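Local coordinates for actin-binding protein, cofilin/tropomyosin family protein, putative (Entamoeba histolytica, PDB 4LIZ), which binds actin filaments and stabilises them, and may contribute to phagocytosis and pseudopod formation as a coactosin of the ADF/cofilin family, at residues 64-69 and 77-82. Sequence-based numbering, arbitrary orientation.
Sequences YYRTIS and VKFVFI
Val-80 lies against one face of the Tyr-65 ring, its CB 3.8 Å from the ring centroid in a CH-pi contact, while Ile-82 CD1 meets the ring edge in plane at CE2. Tyr-65 chi1 of 70° sets CG between N and the carbonyl carbon, with the ring lying beside Val-80, and Ile-129 of helix 126-137 adjoins it. On the other sheet face Tyr-64 slants across Phe-79: the ring planes are 22° apart but slid so that the rings barely overlap, and Tyr-64 OH, 3.5 Å from Phe-79 CG, is hydrogen-bonded to Asn-111 O. Helix 10-17 packs on both rings. The two segments belong to the antiparallel hairpin at the centre of the ADF-homology fold, a mixed sheet with helices on both faces; the loop joining its strands, with Arg-76 starting the second, carries the F-loop, probably important for actin binding. Paired bonds join Tyr-65 to Val-80 and Thr-67 to Lys-78. On the Tyr-65 face Ser-69 CB touches Lys-78 CG at 3.8 Å, Ile-133 against both. Toward the loop the contact opens to solvent at Arg-66 and Val-77: Val-77 CG1 lies 3.5 Å above the Arg-66 guanidinium plane, offset toward the rim, with NH2 salt-bridged to Asp-19.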
ATOM      1  N   TYR A  64      -0.831   1.682   1.455  1.00 10.54           N
ATOM      2  CA  TYR A  64      -1.016   1.139   2.750  1.00  9.97           C
ATOM      3  C   TYR A  64      -2.239   1.746   3.418  1.00 11.82           C
ATOM      4  O   TYR A  64      -2.320   2.969   3.450  1.00 11.53           O
ATOM      5  CB  TYR A  64       0.263   1.408   3.603  1.00 11.73           C
ATOM      6  CG  TYR A  64       0.241   0.795   4.980  1.00 11.67           C
ATOM      7  CD1 TYR A  64       0.267  -0.556   5.192  1.00 12.98           C
ATOM      8  CD2 TYR A  64       0.289   1.636   6.089  1.00 13.61           C
ATOM      9  CE1 TYR A  64       0.336  -1.109   6.460  1.00 13.25           C
ATOM     10  CE2 TYR A  64       0.375   1.101   7.401  1.00 13.68           C
ATOM     11  CZ  TYR A  64       0.391  -0.265   7.558  1.00 11.99           C
ATOM     12  OH  TYR A  64       0.571  -0.866   8.843  1.00 14.96           O
ATOM     13  N   TYR A  65      -3.186   0.954   3.871  1.00 10.12           N
ATOM     14  CA  TYR A  65      -4.386   1.474   4.496  1.00  9.71           C
ATOM     15  C   TYR A  65      -4.917   0.570   5.611  1.00 11.46           C
ATOM     16  O   TYR A  65      -4.614  -0.571   5.675  1.00 11.85           O
ATOM     17  CB  TYR A  65      -5.498   1.776   3.458  1.00 11.91           C
ATOM     18  CG  TYR A  65      -6.157   0.592   2.790  1.00 12.50           C
ATOM     19  CD1 TYR A  65      -7.309   0.060   3.269  1.00 13.11           C
ATOM     20  CD2 TYR A  65      -5.602   0.034   1.673  1.00 12.13           C
ATOM     21  CE1 TYR A  65      -7.900  -1.014   2.657  1.00 13.71           C
ATOM     22  CE2 TYR A  65      -6.198  -1.026   1.039  1.00 12.82           C
ATOM     23  CZ  TYR A  65      -7.340  -1.543   1.552  1.00 12.21           C
ATOM     24  OH  TYR A  65      -7.948  -2.606   0.985  1.00 14.82           O
ATOM     25  N   ARG A  66      -5.738   1.179   6.450  1.00 13.20           N
ATOM     26  CA  ARG A  66      -6.374   0.495   7.543  1.00 13.96           C
ATOM     27  C   ARG A  66      -7.817   0.227   7.201  1.00 13.63           C
ATOM     28  O   ARG A  66      -8.431   0.959   6.495  1.00 15.81           O
ATOM     29  CB  ARG A  66      -6.293   1.252   8.863  1.00 15.01           C
ATOM     30  CG  ARG A  66      -7.037   2.543   8.896  1.00 16.24           C
ATOM     31  CD  ARG A  66      -6.733   3.287  10.175  1.00 18.56           C
ATOM     32  NE  ARG A  66      -7.371   2.734  11.341  1.00 18.87           N
ATOM     33  CZ  ARG A  66      -6.810   2.605  12.536  1.00 16.86           C
ATOM     34  NH1 ARG A  66      -5.560   2.933  12.743  1.00 15.03           N
ATOM     35  NH2 ARG A  66      -7.539   2.137  13.519  1.00 21.55           N
ATOM     36  N   THR A  67      -8.295  -0.895   7.705  1.00 15.45           N
ATOM     37  CA  THR A  67      -9.651  -1.343   7.510  1.00 18.44           C
ATOM     38  C   THR A  67     -10.117  -2.130   8.749  1.00 20.02           C
ATOM     39  O   THR A  67      -9.398  -2.312   9.611  1.00 22.28           O
ATOM     40  CB  THR A  67      -9.822  -2.113   6.177  1.00 17.74           C
ATOM     41  OG1 THR A  67     -11.201  -2.292   5.887  1.00 21.32           O
ATOM     42  CG2 THR A  67      -9.181  -3.419   6.231  1.00 20.40           C
ATOM     43  N   ILE A  68     -11.382  -2.469   8.819  1.00 24.22           N
ATOM     44  CA  ILE A  68     -11.926  -3.231   9.964  1.00 27.87           C
ATOM     45  C   ILE A  68     -12.388  -4.615   9.518  1.00 27.91           C
ATOM     46  O   ILE A  68     -12.935  -4.765   8.410  1.00 26.80           O
ATOM     47  CB  ILE A  68     -13.065  -2.422  10.576  1.00 32.88           C
ATOM     48  CG1 ILE A  68     -12.534  -1.068  11.040  1.00 35.87           C
ATOM     49  CG2 ILE A  68     -13.637  -3.152  11.793  1.00 39.39           C
ATOM     50  CD1 ILE A  68     -13.606  -0.035  11.388  1.00 40.39           C
ATOM     51  N   SER A  69     -12.113  -5.627  10.322  1.00 28.75           N
ATOM     52  CA  SER A  69     -12.631  -6.971  10.014  1.00 31.68           C
ATOM     53  C   SER A  69     -13.258  -7.568  11.277  1.00 38.93           C
ATOM     54  O   SER A  69     -12.657  -7.540  12.350  1.00 38.93           O
ATOM     55  CB  SER A  69     -11.537  -7.934   9.561  1.00 32.58           C
ATOM     56  OG  SER A  69     -12.075  -9.117   8.927  1.00 34.21           O
ATOM     57  N   VAL A  77      -8.942  -3.857  13.831  1.00 25.92           N
ATOM     58  CA  VAL A  77      -8.224  -3.082  12.800  1.00 21.36           C
ATOM     59  C   VAL A  77      -7.295  -4.019  12.081  1.00 19.12           C
ATOM     60  O   VAL A  77      -6.615  -4.859  12.669  1.00 23.31           O
ATOM     61  CB  VAL A  77      -7.459  -1.876  13.414  1.00 22.57           C
ATOM     62  CG1 VAL A  77      -6.792  -1.063  12.295  1.00 24.85           C
ATOM     63  CG2 VAL A  77      -8.513  -1.077  14.198  1.00 29.42           C
ATOM     64  N   LYS A  78      -7.288  -3.915  10.722  1.00 19.22           N
ATOM     65  CA  LYS A  78      -6.410  -4.699   9.894  1.00 17.08           C
ATOM     66  C   LYS A  78      -5.749  -3.724   8.915  1.00 15.63           C
ATOM     67  O   LYS A  78      -6.286  -2.687   8.578  1.00 15.33           O
ATOM     68  CB  LYS A  78      -7.223  -5.666   9.026  1.00 19.53           C
ATOM     69  CG  LYS A  78      -8.007  -6.668   9.906  1.00 20.63           C
ATOM     70  CD  LYS A  78      -7.129  -7.709  10.500  1.00 21.69           C
ATOM     71  CE  LYS A  78      -8.008  -8.774  11.206  1.00 27.16           C
ATOM     72  NZ  LYS A  78      -7.162  -9.867  11.741  1.00 29.65           N
ATOM     73  N   PHE A  79      -4.523  -4.062   8.503  1.00 14.50           N
ATOM     74  CA  PHE A  79      -3.750  -3.234   7.613  1.00 14.01           C
ATOM     75  C   PHE A  79      -3.480  -3.957   6.323  1.00 13.52           C
ATOM     76  O   PHE A  79      -3.134  -5.158   6.321  1.00 15.03           O
ATOM     77  CB  PHE A  79      -2.459  -2.824   8.266  1.00 15.06           C
ATOM     78  CG  PHE A  79      -2.657  -2.049   9.538  1.00 15.14           C
ATOM     79  CD1 PHE A  79      -3.188  -0.769   9.550  1.00 14.61           C
ATOM     80  CD2 PHE A  79      -2.356  -2.649  10.762  1.00 17.19           C
ATOM     81  CE1 PHE A  79      -3.425  -0.122  10.732  1.00 15.42           C
ATOM     82  CE2 PHE A  79      -2.616  -1.982  11.945  1.00 17.07           C
ATOM     83  CZ  PHE A  79      -3.138  -0.730  11.921  1.00 16.36           C
ATOM     84  N   VAL A  80      -3.646  -3.272   5.217  1.00 12.53           N
ATOM     85  CA  VAL A  80      -3.486  -3.802   3.840  1.00 11.47           C
ATOM     86  C   VAL A  80      -2.299  -3.109   3.224  1.00 12.15           C
ATOM     87  O   VAL A  80      -2.246  -1.880   3.145  1.00 10.78           O
ATOM     88  CB  VAL A  80      -4.752  -3.595   3.027  1.00 12.17           C
ATOM     89  CG1 VAL A  80      -4.553  -4.127   1.610  1.00 13.61           C
ATOM     90  CG2 VAL A  80      -5.989  -4.269   3.675  1.00 14.21           C
ATOM     91  N   PHE A  81      -1.347  -3.869   2.638  1.00 11.64           N
ATOM     92  CA  PHE A  81      -0.200  -3.419   1.886  1.00 10.81           C
ATOM     93  C   PHE A  81      -0.378  -3.781   0.449  1.00 11.32           C
ATOM     94  O   PHE A  81      -0.570  -4.954   0.129  1.00 12.77           O
ATOM     95  CB  PHE A  81       1.133  -3.919   2.448  1.00 11.66           C
ATOM     96  CG  PHE A  81       2.293  -3.652   1.580  1.00 11.68           C
ATOM     97  CD1 PHE A  81       2.743  -2.376   1.280  1.00 12.14           C
ATOM     98  CD2 PHE A  81       3.035  -4.701   1.015  1.00 13.28           C
ATOM     99  CE1 PHE A  81       3.856  -2.099   0.479  1.00 14.52           C
ATOM    100  CE2 PHE A  81       4.098  -4.457   0.212  1.00 15.21           C
ATOM    101  CZ  PHE A  81       4.545  -3.170  -0.050  1.00 15.14           C
ATOM    102  N   ILE A  82      -0.291  -2.852  -0.474  1.00 11.09           N
ATOM    103  CA  ILE A  82      -0.405  -3.088  -1.908  1.00 10.84           C
ATOM    104  C   ILE A  82       0.824  -2.594  -2.572  1.00 11.42           C
ATOM    105  O   ILE A  82       1.330  -1.449  -2.396  1.00 11.01           O
ATOM    106  CB  ILE A  82      -1.597  -2.307  -2.504  1.00 11.11           C
ATOM    107  CG1 ILE A  82      -2.878  -2.898  -1.951  1.00 12.21           C
ATOM    108  CG2 ILE A  82      -1.518  -2.261  -4.000  1.00 13.45           C
ATOM    109  CD1 ILE A  82      -4.085  -1.988  -2.065  1.00 13.76           C
TER